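Long-range contacts in MYB21 (Trichomonas vaginalis, PDB 3OSG), which binds DNA of a gene promoter element through its R2R3 Myb domain and probably acts as a sequence-specific transcription factor for RNA polymerase II: residues Gln12-Glu18 against Phe40-Asn44; Trp52-Leu56 against Thr95-Ile99. One frame throughout, in Å; residues are numbered along the deposited sequence.

Contact 1: residues Gln12-Glu18 against Phe40-Asn44; sequences QKFTPEE and FPNRN. With nucleotides of chain B.
Arg43 and Glu18 form the salt bridge at the heart of this contact. The guanidinium turns its NE and NH2 side to the carboxylate, one nitrogen to each oxygen: NH2 lies 3.1 Å from Glu18 OE1, which it meets on the syn side, somewhat out of the carboxylate plane, and NE lies 3.2 Å from Glu18 OE2, reached from above that plane. The two planes are inclined at 49°, so the pairing is bidentate but twisted. OE1 also accepts from Thr15 N through its anti lone pair, while Thr15 OG1 takes the N-H of Glu18; this capping box opens helix 16-29 and fixes the carboxylate for the arginine.

Backbone carbonyls receive further guanidinium hydrogens. NH1 of Arg43 gives a nearly straight bond to Gln12 O (2.9 Å), arriving above the carbonyl plane, and NH2 adds a weak, bent one to Lys13 O.

Stacking holds one face of that group. A bend at chi2 (-67°) and an extended end carry it flat over the Phe14 ring, planes 20° apart and Arg43 CZ 4.0 Å from the ring centroid, a cation-pi arrangement. Phe40 makes a lighter contact, its edge turned in plane to Glu18 O.

Two backbone amides bind the DNA: Gln12 N donates to OP1 of DC7 of chain B at 2.8 Å, and Phe14 N to OP1 of DT6 of chain B at 2.9 Å. In this Myb-like DNA-binding domain the arginine thus ties down the backbone that holds the phosphates.

The type I turn from Phe40 to Arg43 links helix 33-38 to helix 45-56, whose N-cap is Asn44. Phe14 and Phe40 both reach Leu22 of helix 16-29, and Phe40 and Arg43 pack on Cys48 of helix 45-56.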
ATOM      1  N   GLN A  12      12.900  -4.208  -4.635  1.00 23.14           N
ATOM      2  CA  GLN A  12      12.688  -3.795  -6.021  1.00 28.65           C
ATOM      3  C   GLN A  12      11.445  -2.908  -6.099  1.00 23.63           C
ATOM      4  O   GLN A  12      10.317  -3.402  -6.023  1.00 24.05           O
ATOM      5  CB  GLN A  12      12.552  -5.029  -6.935  1.00 23.13           C
ATOM      6  CG  GLN A  12      13.803  -5.919  -6.952  1.00 22.23           C
ATOM      7  CD  GLN A  12      14.949  -5.290  -7.747  1.00 23.11           C
ATOM      8  OE1 GLN A  12      14.723  -4.653  -8.769  1.00 22.00           O
ATOM      9  NE2 GLN A  12      16.166  -5.481  -7.288  1.00 24.02           N
ATOM     10  N   LYS A  13      11.651  -1.601  -6.227  1.00 20.18           N
ATOM     11  CA  LYS A  13      10.549  -0.640  -6.293  1.00 25.51           C
ATOM     12  C   LYS A  13       9.917  -0.640  -7.677  1.00 28.84           C
ATOM     13  O   LYS A  13      10.625  -0.732  -8.674  1.00 28.54           O
ATOM     14  CB  LYS A  13      11.064   0.777  -6.010  1.00 32.84           C
ATOM     15  CG  LYS A  13      11.891   0.929  -4.729  1.00 35.93           C
ATOM     16  CD  LYS A  13      11.016   1.162  -3.498  1.00 29.51           C
ATOM     17  CE  LYS A  13      11.862   1.668  -2.335  1.00 37.04           C
ATOM     18  NZ  LYS A  13      11.068   2.399  -1.298  1.00 35.87           N
ATOM     19  N   PHE A  14       8.597  -0.525  -7.749  1.00 22.11           N
ATOM     20  CA  PHE A  14       7.935  -0.340  -9.033  1.00 24.67           C
ATOM     21  C   PHE A  14       8.309   1.013  -9.634  1.00 31.66           C
ATOM     22  O   PHE A  14       8.272   2.040  -8.954  1.00 27.74           O
ATOM     23  CB  PHE A  14       6.421  -0.402  -8.884  1.00 26.75           C
ATOM     24  CG  PHE A  14       5.864  -1.782  -8.992  1.00 26.08           C
ATOM     25  CD1 PHE A  14       6.085  -2.706  -7.988  1.00 21.35           C
ATOM     26  CD2 PHE A  14       5.115  -2.152 -10.096  1.00 25.09           C
ATOM     27  CE1 PHE A  14       5.579  -3.967  -8.087  1.00 23.46           C
ATOM     28  CE2 PHE A  14       4.619  -3.415 -10.209  1.00 25.26           C
ATOM     29  CZ  PHE A  14       4.846  -4.331  -9.207  1.00 23.76           C
ATOM     30  N   THR A  15       8.657   1.000 -10.915  1.00 30.27           N
ATOM     31  CA  THR A  15       8.919   2.224 -11.665  1.00 31.52           C
ATOM     32  C   THR A  15       7.597   2.825 -12.127  1.00 27.80           C
ATOM     33  O   THR A  15       6.574   2.152 -12.114  1.00 30.17           O
ATOM     34  CB  THR A  15       9.745   1.916 -12.905  1.00 31.77           C
ATOM     35  OG1 THR A  15       8.953   1.124 -13.802  1.00 35.48           O
ATOM     36  CG2 THR A  15      10.983   1.146 -12.522  1.00 30.94           C
ATOM     37  N   PRO A  16       7.614   4.096 -12.566  1.00 31.21           N
ATOM     38  CA  PRO A  16       6.394   4.746 -13.055  1.00 32.88           C
ATOM     39  C   PRO A  16       5.856   4.018 -14.279  1.00 31.92           C
ATOM     40  O   PRO A  16       4.645   3.942 -14.499  1.00 37.48           O
ATOM     41  CB  PRO A  16       6.877   6.154 -13.445  1.00 39.37           C
ATOM     42  CG  PRO A  16       8.175   6.335 -12.726  1.00 36.80           C
ATOM     43  CD  PRO A  16       8.787   4.974 -12.688  1.00 34.70           C
ATOM     44  N   GLU A  17       6.773   3.471 -15.063  1.00 33.08           N
ATOM     45  CA  GLU A  17       6.423   2.707 -16.255  1.00 33.02           C
ATOM     46  C   GLU A  17       5.752   1.370 -15.911  1.00 32.68           C
ATOM     47  O   GLU A  17       4.723   1.009 -16.495  1.00 32.70           O
ATOM     48  CB  GLU A  17       7.677   2.495 -17.120  1.00 38.71           C
ATOM     49  CG  GLU A  17       8.194   3.775 -17.842  1.00 40.61           C
ATOM     50  CD  GLU A  17       8.995   4.738 -16.945  1.00 48.98           C
ATOM     51  OE1 GLU A  17       9.073   4.515 -15.715  1.00 44.10           O
ATOM     52  OE2 GLU A  17       9.560   5.727 -17.486  1.00 46.94           O
ATOM     53  N   GLU A  18       6.323   0.637 -14.962  1.00 34.13           N
ATOM     54  CA  GLU A  18       5.708  -0.611 -14.495  1.00 29.11           C
ATOM     55  C   GLU A  18       4.332  -0.358 -13.903  1.00 28.62           C
ATOM     56  O   GLU A  18       3.432  -1.163 -14.054  1.00 31.42           O
ATOM     57  CB  GLU A  18       6.582  -1.277 -13.437  1.00 31.38           C
ATOM     58  CG  GLU A  18       7.735  -2.057 -13.997  1.00 34.42           C
ATOM     59  CD  GLU A  18       8.652  -2.603 -12.917  1.00 37.67           C
ATOM     60  OE1 GLU A  18       9.031  -1.832 -12.000  1.00 33.10           O
ATOM     61  OE2 GLU A  18       8.997  -3.804 -12.992  1.00 39.27           O
ATOM     62  N   PHE A  40       5.129  -9.462 -16.670  1.00 30.53           N
ATOM     63  CA  PHE A  40       6.216  -8.728 -16.017  1.00 27.62           C
ATOM     64  C   PHE A  40       7.390  -9.660 -15.770  1.00 26.99           C
ATOM     65  O   PHE A  40       7.324 -10.511 -14.899  1.00 27.45           O
ATOM     66  CB  PHE A  40       5.770  -8.193 -14.652  1.00 28.09           C
ATOM     67  CG  PHE A  40       4.819  -7.042 -14.719  1.00 25.57           C
ATOM     68  CD1 PHE A  40       5.257  -5.757 -14.471  1.00 34.19           C
ATOM     69  CD2 PHE A  40       3.487  -7.243 -15.013  1.00 30.03           C
ATOM     70  CE1 PHE A  40       4.383  -4.698 -14.523  1.00 35.20           C
ATOM     71  CE2 PHE A  40       2.608  -6.192 -15.069  1.00 33.33           C
ATOM     72  CZ  PHE A  40       3.054  -4.916 -14.820  1.00 36.03           C
ATOM     73  N   PRO A  41       8.484  -9.498 -16.519  1.00 30.41           N
ATOM     74  CA  PRO A  41       9.592 -10.461 -16.416  1.00 31.97           C
ATOM     75  C   PRO A  41      10.209 -10.549 -15.007  1.00 35.15           C
ATOM     76  O   PRO A  41      10.687 -11.618 -14.599  1.00 34.44           O
ATOM     77  CB  PRO A  41      10.613  -9.930 -17.429  1.00 35.57           C
ATOM     78  CG  PRO A  41      10.261  -8.484 -17.604  1.00 36.65           C
ATOM     79  CD  PRO A  41       8.774  -8.407 -17.463  1.00 36.66           C
ATOM     80  N   ASN A  42      10.183  -9.449 -14.268  1.00 31.73           N
ATOM     81  CA  ASN A  42      10.796  -9.436 -12.942  1.00 38.12           C
ATOM     82  C   ASN A  42       9.807  -9.353 -11.775  1.00 33.17           C
ATOM     83  O   ASN A  42      10.204  -9.016 -10.663  1.00 35.67           O
ATOM     84  CB  ASN A  42      11.790  -8.274 -12.841  1.00 36.24           C
ATOM     85  CG  ASN A  42      12.861  -8.319 -13.923  1.00 46.92           C
ATOM     86  OD1 ASN A  42      13.582  -9.315 -14.059  1.00 47.02           O
ATOM     87  ND2 ASN A  42      12.983  -7.228 -14.688  1.00 48.72           N
ATOM     88  N   ARG A  43       8.532  -9.649 -12.015  1.00 27.64           N
ATOM     89  CA  ARG A  43       7.525  -9.516 -10.965  1.00 27.16           C
ATOM     90  C   ARG A  43       6.690 -10.786 -10.807  1.00 28.91           C
ATOM     91  O   ARG A  43       6.344 -11.442 -11.790  1.00 23.33           O
ATOM     92  CB  ARG A  43       6.583  -8.348 -11.273  1.00 24.78           C
ATOM     93  CG  ARG A  43       7.278  -6.986 -11.394  1.00 28.31           C
ATOM     94  CD  ARG A  43       7.856  -6.519 -10.067  1.00 26.47           C
ATOM     95  NE  ARG A  43       8.526  -5.228 -10.202  1.00 29.36           N
ATOM     96  CZ  ARG A  43       9.080  -4.584  -9.190  1.00 29.56           C
ATOM     97  NH1 ARG A  43       9.022  -5.122  -7.978  1.00 30.42           N
ATOM     98  NH2 ARG A  43       9.684  -3.414  -9.390  1.00 29.32           N
ATOM     99  N   ASN A  44       6.355 -11.132  -9.571  1.00 25.76           N
ATOM    100  CA  ASN A  44       5.463 -12.256  -9.336  1.00 24.12           C
ATOM    101  C   ASN A  44       4.038 -11.780  -9.024  1.00 22.83           C
ATOM    102  O   ASN A  44       3.773 -10.569  -9.000  1.00 20.13           O
ATOM    103  CB  ASN A  44       6.006 -13.124  -8.207  1.00 25.20           C
ATOM    104  CG  ASN A  44       6.089 -12.374  -6.897  1.00 24.57           C
ATOM    105  OD1 ASN A  44       5.233 -11.553  -6.597  1.00 22.74           O
ATOM    106  ND2 ASN A  44       7.117 -12.659  -6.109  1.00 26.15           N
TER
ATOM    107  P    DT B   6       6.624  -0.334  -3.839  1.00 20.63           P
ATOM    108  OP1  DT B   6       7.280  -0.146  -5.155  1.00 21.26           O
ATOM    109  OP2  DT B   6       5.160  -0.523  -3.731  1.00 19.96           O
ATOM    110  O5'  DT B   6       7.294  -1.572  -3.082  1.00 19.05           O
ATOM    111  C5'  DT B   6       8.718  -1.690  -3.046  1.00 21.62           C
ATOM    112  C4'  DT B   6       9.151  -2.804  -2.102  1.00 20.01           C
ATOM    113  O4'  DT B   6       8.569  -2.585  -0.811  1.00 18.97           O
ATOM    114  C3'  DT B   6       8.755  -4.238  -2.447  1.00 22.40           C
ATOM    115  O3'  DT B   6       9.984  -4.917  -2.633  1.00 19.61           O
ATOM    116  C2'  DT B   6       7.979  -4.773  -1.223  1.00 18.48           C
ATOM    117  C1'  DT B   6       8.482  -3.828  -0.142  1.00 19.20           C
ATOM    118  N1   DT B   6       7.586  -3.549   1.008  1.00 19.32           N
ATOM    119  C2   DT B   6       7.972  -3.934   2.267  1.00 17.23           C
ATOM    120  O2   DT B   6       8.997  -4.540   2.476  1.00 18.31           O
ATOM    121  N3   DT B   6       7.106  -3.607   3.276  1.00 16.11           N
ATOM    122  C4   DT B   6       5.912  -2.947   3.147  1.00 18.20           C
ATOM    123  O4   DT B   6       5.220  -2.712   4.119  1.00 18.41           O
ATOM    124  C5   DT B   6       5.538  -2.562   1.800  1.00 22.72           C
ATOM    125  C7   DT B   6       4.241  -1.834   1.536  1.00 19.04           C
ATOM    126  C6   DT B   6       6.389  -2.879   0.805  1.00 21.06           C
ATOM    127  P    DC B   7      10.063  -6.415  -3.180  1.00 22.73           P
ATOM    128  OP1  DC B   7      11.361  -6.461  -3.856  1.00 20.10           O
ATOM    129  OP2  DC B   7       8.793  -6.644  -3.899  1.00 23.21           O
ATOM    130  O5'  DC B   7      10.121  -7.433  -1.949  1.00 18.90           O
ATOM    131  C5'  DC B   7      11.305  -7.537  -1.178  1.00 20.58           C
ATOM    132  C4'  DC B   7      11.068  -8.335   0.094  1.00 21.38           C
ATOM    133  O4'  DC B   7      10.134  -7.659   0.994  1.00 20.51           O
ATOM    134  C3'  DC B   7      10.545  -9.759  -0.106  1.00 25.55           C
ATOM    135  O3'  DC B   7      11.361 -10.586   0.732  1.00 34.20           O
ATOM    136  C2'  DC B   7       9.105  -9.659   0.376  1.00 23.72           C
ATOM    137  C1'  DC B   7       9.218  -8.617   1.493  1.00 20.40           C
ATOM    138  N1   DC B   7       7.948  -7.936   1.901  1.00 16.72           N
ATOM    139  C2   DC B   7       7.727  -7.723   3.246  1.00 18.02           C
ATOM    140  O2   DC B   7       8.580  -8.100   4.039  1.00 20.38           O
ATOM    141  N3   DC B   7       6.600  -7.108   3.657  1.00 18.68           N
ATOM    142  C4   DC B   7       5.692  -6.711   2.786  1.00 17.17           C
ATOM    143  N4   DC B   7       4.596  -6.115   3.275  1.00 18.84           N
ATOM    144  C5   DC B   7       5.884  -6.916   1.387  1.00 18.69           C
ATOM    145  C6   DC B   7       7.023  -7.520   1.000  1.00 18.89           C
ATOM    146  P    DA B   5       4.814   4.543   0.947  1.00 22.54           P
ATOM    147  OP1  DA B   5       4.567   5.817   0.268  1.00 22.96           O
ATOM    148  OP2  DA B   5       3.743   3.869   1.711  1.00 21.96           O
ATOM    149  O5'  DA B   5       5.367   3.519  -0.151  1.00 22.85           O
ATOM    150  C5'  DA B   5       6.484   3.916  -0.920  1.00 20.91           C
ATOM    151  C4'  DA B   5       7.229   2.699  -1.410  1.00 22.99           C
ATOM    152  O4'  DA B   5       7.884   2.064  -0.281  1.00 18.55           O
ATOM    153  C3'  DA B   5       6.351   1.610  -2.031  1.00 22.18           C
ATOM    154  O3'  DA B   5       7.111   0.959  -3.036  1.00 21.04           O
ATOM    155  C2'  DA B   5       6.083   0.665  -0.868  1.00 16.98           C
ATOM    156  C1'  DA B   5       7.382   0.759  -0.079  1.00 19.18           C
ATOM    157  N9   DA B   5       7.199   0.625   1.365  1.00 18.87           N
ATOM    158  C8   DA B   5       6.177   1.139   2.110  1.00 18.43           C
ATOM    159  N7   DA B   5       6.257   0.872   3.395  1.00 18.60           N
ATOM    160  C5   DA B   5       7.427   0.158   3.509  1.00 17.14           C
ATOM    161  C6   DA B   5       8.083  -0.396   4.624  1.00 18.06           C
ATOM    162  N6   DA B   5       7.603  -0.294   5.868  1.00 18.69           N
ATOM    163  N1   DA B   5       9.240  -1.044   4.415  1.00 17.96           N
ATOM    164  C2   DA B   5       9.717  -1.121   3.166  1.00 19.37           C
ATOM    165  N3   DA B   5       9.178  -0.637   2.036  1.00 19.53           N
ATOM    166  C4   DA B   5       8.026  -0.004   2.270  1.00 18.90           C
TER

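Contact 2: residues Trp52-Leu56 against Thr95-Ile99. With nucleotides of chain B.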
ATOM      1  N   TRP A  52      -0.922  -2.933  -6.733  1.00 23.61           N
ATOM      2  CA  TRP A  52      -2.247  -2.460  -7.112  1.00 23.35           C
ATOM      3  C   TRP A  52      -3.118  -2.127  -5.901  1.00 23.72           C
ATOM      4  O   TRP A  52      -3.644  -1.020  -5.781  1.00 29.10           O
ATOM      5  CB  TRP A  52      -2.958  -3.465  -8.019  1.00 24.98           C
ATOM      6  CG  TRP A  52      -4.401  -3.101  -8.229  1.00 27.49           C
ATOM      7  CD1 TRP A  52      -5.469  -3.535  -7.502  1.00 27.13           C
ATOM      8  CD2 TRP A  52      -4.924  -2.199  -9.210  1.00 27.41           C
ATOM      9  NE1 TRP A  52      -6.632  -2.971  -7.978  1.00 30.38           N
ATOM     10  CE2 TRP A  52      -6.324  -2.147  -9.028  1.00 33.44           C
ATOM     11  CE3 TRP A  52      -4.347  -1.438 -10.228  1.00 29.70           C
ATOM     12  CZ2 TRP A  52      -7.155  -1.361  -9.830  1.00 33.60           C
ATOM     13  CZ3 TRP A  52      -5.168  -0.656 -11.022  1.00 36.04           C
ATOM     14  CH2 TRP A  52      -6.560  -0.620 -10.816  1.00 37.49           C
ATOM     15  N   LYS A  53      -3.236  -3.071  -4.986  1.00 19.88           N
ATOM     16  CA  LYS A  53      -4.155  -2.920  -3.866  1.00 25.32           C
ATOM     17  C   LYS A  53      -3.803  -1.742  -2.958  1.00 26.34           C
ATOM     18  O   LYS A  53      -4.688  -1.040  -2.483  1.00 29.35           O
ATOM     19  CB  LYS A  53      -4.219  -4.221  -3.071  1.00 26.04           C
ATOM     20  CG  LYS A  53      -5.185  -4.210  -1.886  1.00 36.19           C
ATOM     21  CD  LYS A  53      -5.198  -5.574  -1.187  1.00 42.08           C
ATOM     22  CE  LYS A  53      -6.193  -5.607  -0.012  1.00 51.62           C
ATOM     23  NZ  LYS A  53      -5.848  -4.607   1.072  1.00 46.15           N
ATOM     24  N   ASN A  54      -2.515  -1.512  -2.743  1.00 21.29           N
ATOM     25  CA  ASN A  54      -2.078  -0.496  -1.786  1.00 25.48           C
ATOM     26  C   ASN A  54      -1.624   0.812  -2.413  1.00 25.85           C
ATOM     27  O   ASN A  54      -1.472   1.813  -1.714  1.00 25.26           O
ATOM     28  CB  ASN A  54      -0.940  -1.035  -0.913  1.00 21.38           C
ATOM     29  CG  ASN A  54      -1.348  -2.250  -0.121  1.00 24.65           C
ATOM     30  OD1 ASN A  54      -2.250  -2.189   0.716  1.00 27.48           O
ATOM     31  ND2 ASN A  54      -0.693  -3.373  -0.386  1.00 22.32           N
ATOM     32  N   TYR A  55      -1.383   0.827  -3.717  1.00 24.95           N
ATOM     33  CA  TYR A  55      -0.850   2.050  -4.328  1.00 28.39           C
ATOM     34  C   TYR A  55      -1.516   2.541  -5.619  1.00 33.21           C
ATOM     35  O   TYR A  55      -1.612   3.750  -5.831  1.00 34.71           O
ATOM     36  CB  TYR A  55       0.678   1.962  -4.478  1.00 28.10           C
ATOM     37  CG  TYR A  55       1.336   1.854  -3.121  1.00 26.49           C
ATOM     38  CD1 TYR A  55       1.592   2.989  -2.364  1.00 22.19           C
ATOM     39  CD2 TYR A  55       1.642   0.612  -2.578  1.00 19.75           C
ATOM     40  CE1 TYR A  55       2.151   2.896  -1.118  1.00 22.49           C
ATOM     41  CE2 TYR A  55       2.213   0.501  -1.337  1.00 21.08           C
ATOM     42  CZ  TYR A  55       2.461   1.647  -0.603  1.00 21.57           C
ATOM     43  OH  TYR A  55       3.009   1.552   0.644  1.00 19.10           O
ATOM     44  N   LEU A  56      -1.983   1.630  -6.471  1.00 30.87           N
ATOM     45  CA  LEU A  56      -2.454   2.039  -7.797  1.00 33.23           C
ATOM     46  C   LEU A  56      -3.964   2.110  -7.936  1.00 30.52           C
ATOM     47  O   LEU A  56      -4.473   2.911  -8.712  1.00 34.29           O
ATOM     48  CB  LEU A  56      -1.862   1.147  -8.887  1.00 28.03           C
ATOM     49  CG  LEU A  56      -0.335   1.118  -8.857  1.00 32.22           C
ATOM     50  CD1 LEU A  56       0.227   0.201  -9.944  1.00 33.56           C
ATOM     51  CD2 LEU A  56       0.227   2.530  -8.981  1.00 30.55           C
ATOM     52  N   THR A  95      -5.093   1.801   3.432  1.00 27.69           N
ATOM     53  CA  THR A  95      -5.188   0.367   3.701  1.00 28.42           C
ATOM     54  C   THR A  95      -4.394   0.058   4.944  1.00 25.65           C
ATOM     55  O   THR A  95      -3.727   0.930   5.479  1.00 28.80           O
ATOM     56  CB  THR A  95      -4.595  -0.457   2.553  1.00 28.68           C
ATOM     57  OG1 THR A  95      -3.166  -0.333   2.572  1.00 23.67           O
ATOM     58  CG2 THR A  95      -5.122   0.047   1.222  1.00 27.43           C
ATOM     59  N   ASP A  96      -4.444  -1.187   5.388  1.00 21.55           N
ATOM     60  CA  ASP A  96      -3.718  -1.587   6.579  1.00 29.80           C
ATOM     61  C   ASP A  96      -2.219  -1.296   6.469  1.00 25.79           C
ATOM     62  O   ASP A  96      -1.576  -1.014   7.466  1.00 25.05           O
ATOM     63  CB  ASP A  96      -3.965  -3.062   6.898  1.00 27.20           C
ATOM     64  CG  ASP A  96      -3.501  -3.988   5.790  1.00 31.39           C
ATOM     65  OD1 ASP A  96      -3.118  -5.135   6.087  1.00 32.67           O
ATOM     66  OD2 ASP A  96      -3.523  -3.573   4.616  1.00 37.99           O
ATOM     67  N   ILE A  97      -1.677  -1.371   5.259  1.00 27.21           N
ATOM     68  CA  ILE A  97      -0.265  -1.079   5.029  1.00 24.28           C
ATOM     69  C   ILE A  97       0.011   0.361   5.453  1.00 24.17           C
ATOM     70  O   ILE A  97       0.943   0.623   6.206  1.00 21.89           O
ATOM     71  CB  ILE A  97       0.118  -1.211   3.530  1.00 23.89           C
ATOM     72  CG1 ILE A  97       0.184  -2.681   3.100  1.00 28.53           C
ATOM     73  CG2 ILE A  97       1.413  -0.451   3.230  1.00 22.96           C
ATOM     74  CD1 ILE A  97       1.008  -3.568   3.992  1.00 29.59           C
ATOM     75  N   HIS A  98      -0.817   1.284   4.971  1.00 22.36           N
ATOM     76  CA  HIS A  98      -0.650   2.695   5.297  1.00 22.35           C
ATOM     77  C   HIS A  98      -0.866   2.959   6.786  1.00 24.46           C
ATOM     78  O   HIS A  98      -0.110   3.717   7.409  1.00 27.48           O
ATOM     79  CB  HIS A  98      -1.576   3.590   4.455  1.00 21.39           C
ATOM     80  CG  HIS A  98      -1.570   3.270   2.990  1.00 27.35           C
ATOM     81  ND1 HIS A  98      -0.412   3.186   2.245  1.00 28.39           N
ATOM     82  CD2 HIS A  98      -2.585   3.011   2.131  1.00 28.58           C
ATOM     83  CE1 HIS A  98      -0.712   2.887   0.994  1.00 20.82           C
ATOM     84  NE2 HIS A  98      -2.024   2.771   0.898  1.00 29.65           N
ATOM     85  N   ILE A  99      -1.889   2.343   7.358  1.00 21.78           N
ATOM     86  CA  ILE A  99      -2.176   2.536   8.776  1.00 26.41           C
ATOM     87  C   ILE A  99      -1.013   2.100   9.665  1.00 21.60           C
ATOM     88  O   ILE A  99      -0.622   2.830  10.585  1.00 22.68           O
ATOM     89  CB  ILE A  99      -3.490   1.814   9.220  1.00 25.36           C
ATOM     90  CG1 ILE A  99      -4.693   2.753   9.120  1.00 28.78           C
ATOM     91  CG2 ILE A  99      -3.381   1.342  10.662  1.00 23.35           C
ATOM     92  CD1 ILE A  99      -5.100   3.151   7.723  1.00 28.84           C
TER
ATOM     93  P    DA B   5       4.814   4.543   0.947  1.00 22.54           P
ATOM     94  OP1  DA B   5       4.567   5.817   0.268  1.00 22.96           O
ATOM     95  OP2  DA B   5       3.743   3.869   1.711  1.00 21.96           O
ATOM     96  O5'  DA B   5       5.367   3.519  -0.151  1.00 22.85           O
ATOM     97  C5'  DA B   5       6.484   3.916  -0.920  1.00 20.91           C
ATOM     98  C4'  DA B   5       7.229   2.699  -1.410  1.00 22.99           C
ATOM     99  O4'  DA B   5       7.884   2.064  -0.281  1.00 18.55           O
ATOM    100  C3'  DA B   5       6.351   1.610  -2.031  1.00 22.18           C
ATOM    101  O3'  DA B   5       7.111   0.959  -3.036  1.00 21.04           O
ATOM    102  C2'  DA B   5       6.083   0.665  -0.868  1.00 16.98           C
ATOM    103  C1'  DA B   5       7.382   0.759  -0.079  1.00 19.18           C
ATOM    104  N9   DA B   5       7.199   0.625   1.365  1.00 18.87           N
ATOM    105  C8   DA B   5       6.177   1.139   2.110  1.00 18.43           C
ATOM    106  N7   DA B   5       6.257   0.872   3.395  1.00 18.60           N
ATOM    107  C5   DA B   5       7.427   0.158   3.509  1.00 17.14           C
ATOM    108  C6   DA B   5       8.083  -0.396   4.624  1.00 18.06           C
ATOM    109  N6   DA B   5       7.603  -0.294   5.868  1.00 18.69           N
ATOM    110  N1   DA B   5       9.240  -1.044   4.415  1.00 17.96           N
ATOM    111  C2   DA B   5       9.717  -1.121   3.166  1.00 19.37           C
ATOM    112  N3   DA B   5       9.178  -0.637   2.036  1.00 19.53           N
ATOM    113  C4   DA B   5       8.026  -0.004   2.270  1.00 18.90           C
ATOM    114  P    DT B   6       6.624  -0.334  -3.839  1.00 20.63           P
ATOM    115  OP1  DT B   6       7.280  -0.146  -5.155  1.00 21.26           O
ATOM    116  OP2  DT B   6       5.160  -0.523  -3.731  1.00 19.96           O
ATOM    117  O5'  DT B   6       7.294  -1.572  -3.082  1.00 19.05           O
ATOM    118  C5'  DT B   6       8.718  -1.690  -3.046  1.00 21.62           C
ATOM    119  C4'  DT B   6       9.151  -2.804  -2.102  1.00 20.01           C
ATOM    120  O4'  DT B   6       8.569  -2.585  -0.811  1.00 18.97           O
ATOM    121  C3'  DT B   6       8.755  -4.238  -2.447  1.00 22.40           C
ATOM    122  O3'  DT B   6       9.984  -4.917  -2.633  1.00 19.61           O
ATOM    123  C2'  DT B   6       7.979  -4.773  -1.223  1.00 18.48           C
ATOM    124  C1'  DT B   6       8.482  -3.828  -0.142  1.00 19.20           C
ATOM    125  N1   DT B   6       7.586  -3.549   1.008  1.00 19.32           N
ATOM    126  C2   DT B   6       7.972  -3.934   2.267  1.00 17.23           C
ATOM    127  O2   DT B   6       8.997  -4.540   2.476  1.00 18.31           O
ATOM    128  N3   DT B   6       7.106  -3.607   3.276  1.00 16.11           N
ATOM    129  C4   DT B   6       5.912  -2.947   3.147  1.00 18.20           C
ATOM    130  O4   DT B   6       5.220  -2.712   4.119  1.00 18.41           O
ATOM    131  C5   DT B   6       5.538  -2.562   1.800  1.00 22.72           C
ATOM    132  C7   DT B   6       4.241  -1.834   1.536  1.00 19.04           C
ATOM    133  C6   DT B   6       6.389  -2.879   0.805  1.00 21.06           C
TER
HETATM  134  O   HOH W   1      -3.542  -4.099   2.038  1.00 35.72           O
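The last turn of helix 45-56, with a wider pi-type turn at 52-56, meets the first turn of helix 96-109, coming closest at Asn54 and Thr95, whose CA atoms are 6.4 Å apart. Thr95 OG1 donates to Asn54 OD1 at 2.8 Å, tilted 24° from the amide's carbonyl plane. With chi1 at 72°, the same hydroxyl sits over the helix start and caps Ile97 N through a weak bond. Across the asparagine amide runs Ile97, its CG1 3.4 Å from OD1. A water extends the polar network: it gives hydrogens to Asn54 OD1 and Asp96 OD2 and accepts from Lys53 NZ, linking a lysine and an aspartate that stand beyond salt-bridge distance.

His98 turns its ring edge to the other helix. NE2 makes a short but bent, weak bond to Asn54 O (2.8 Å), and CE1 comes 3.6 Å from Tyr55 CE1 in an offset edge-to-face pair, planes at 85°. Tyr55 OH donates to OP2 of DA5 of chain B at 2.7 Å. CG2 of Ile97 touches both that hydroxyl and the methyl C7 of DT6 of chain B (3.6 Å).

Asn54 OD1 thus accepts from both threonine and water, joining helices from the two Myb-like ranges of the R2R3 fragment on the DNA. Tyr55 and Ile97 serve both the helix pairing and the DNA.

The contacts follow in series along the chain, with centres about 17 Å apart and nearest atoms about 5 Å apart, without touching. Helix 45-56 connects them: the turn 40-44 of contact 1 leads into its start, and contact 2 uses its end. Contact 1 packs the residues before and at the start of helix 16-29 on the turn before helix 45-56, whereas contact 2 brings the end of that helix against helix 96-109, in the later Myb-like range. Both meet the same DNA strand over three successive nucleotides, DA5 to DC7 of chain B, and share DT6, whose phosphate is held by contact 1 and whose methyl is touched by contact 2.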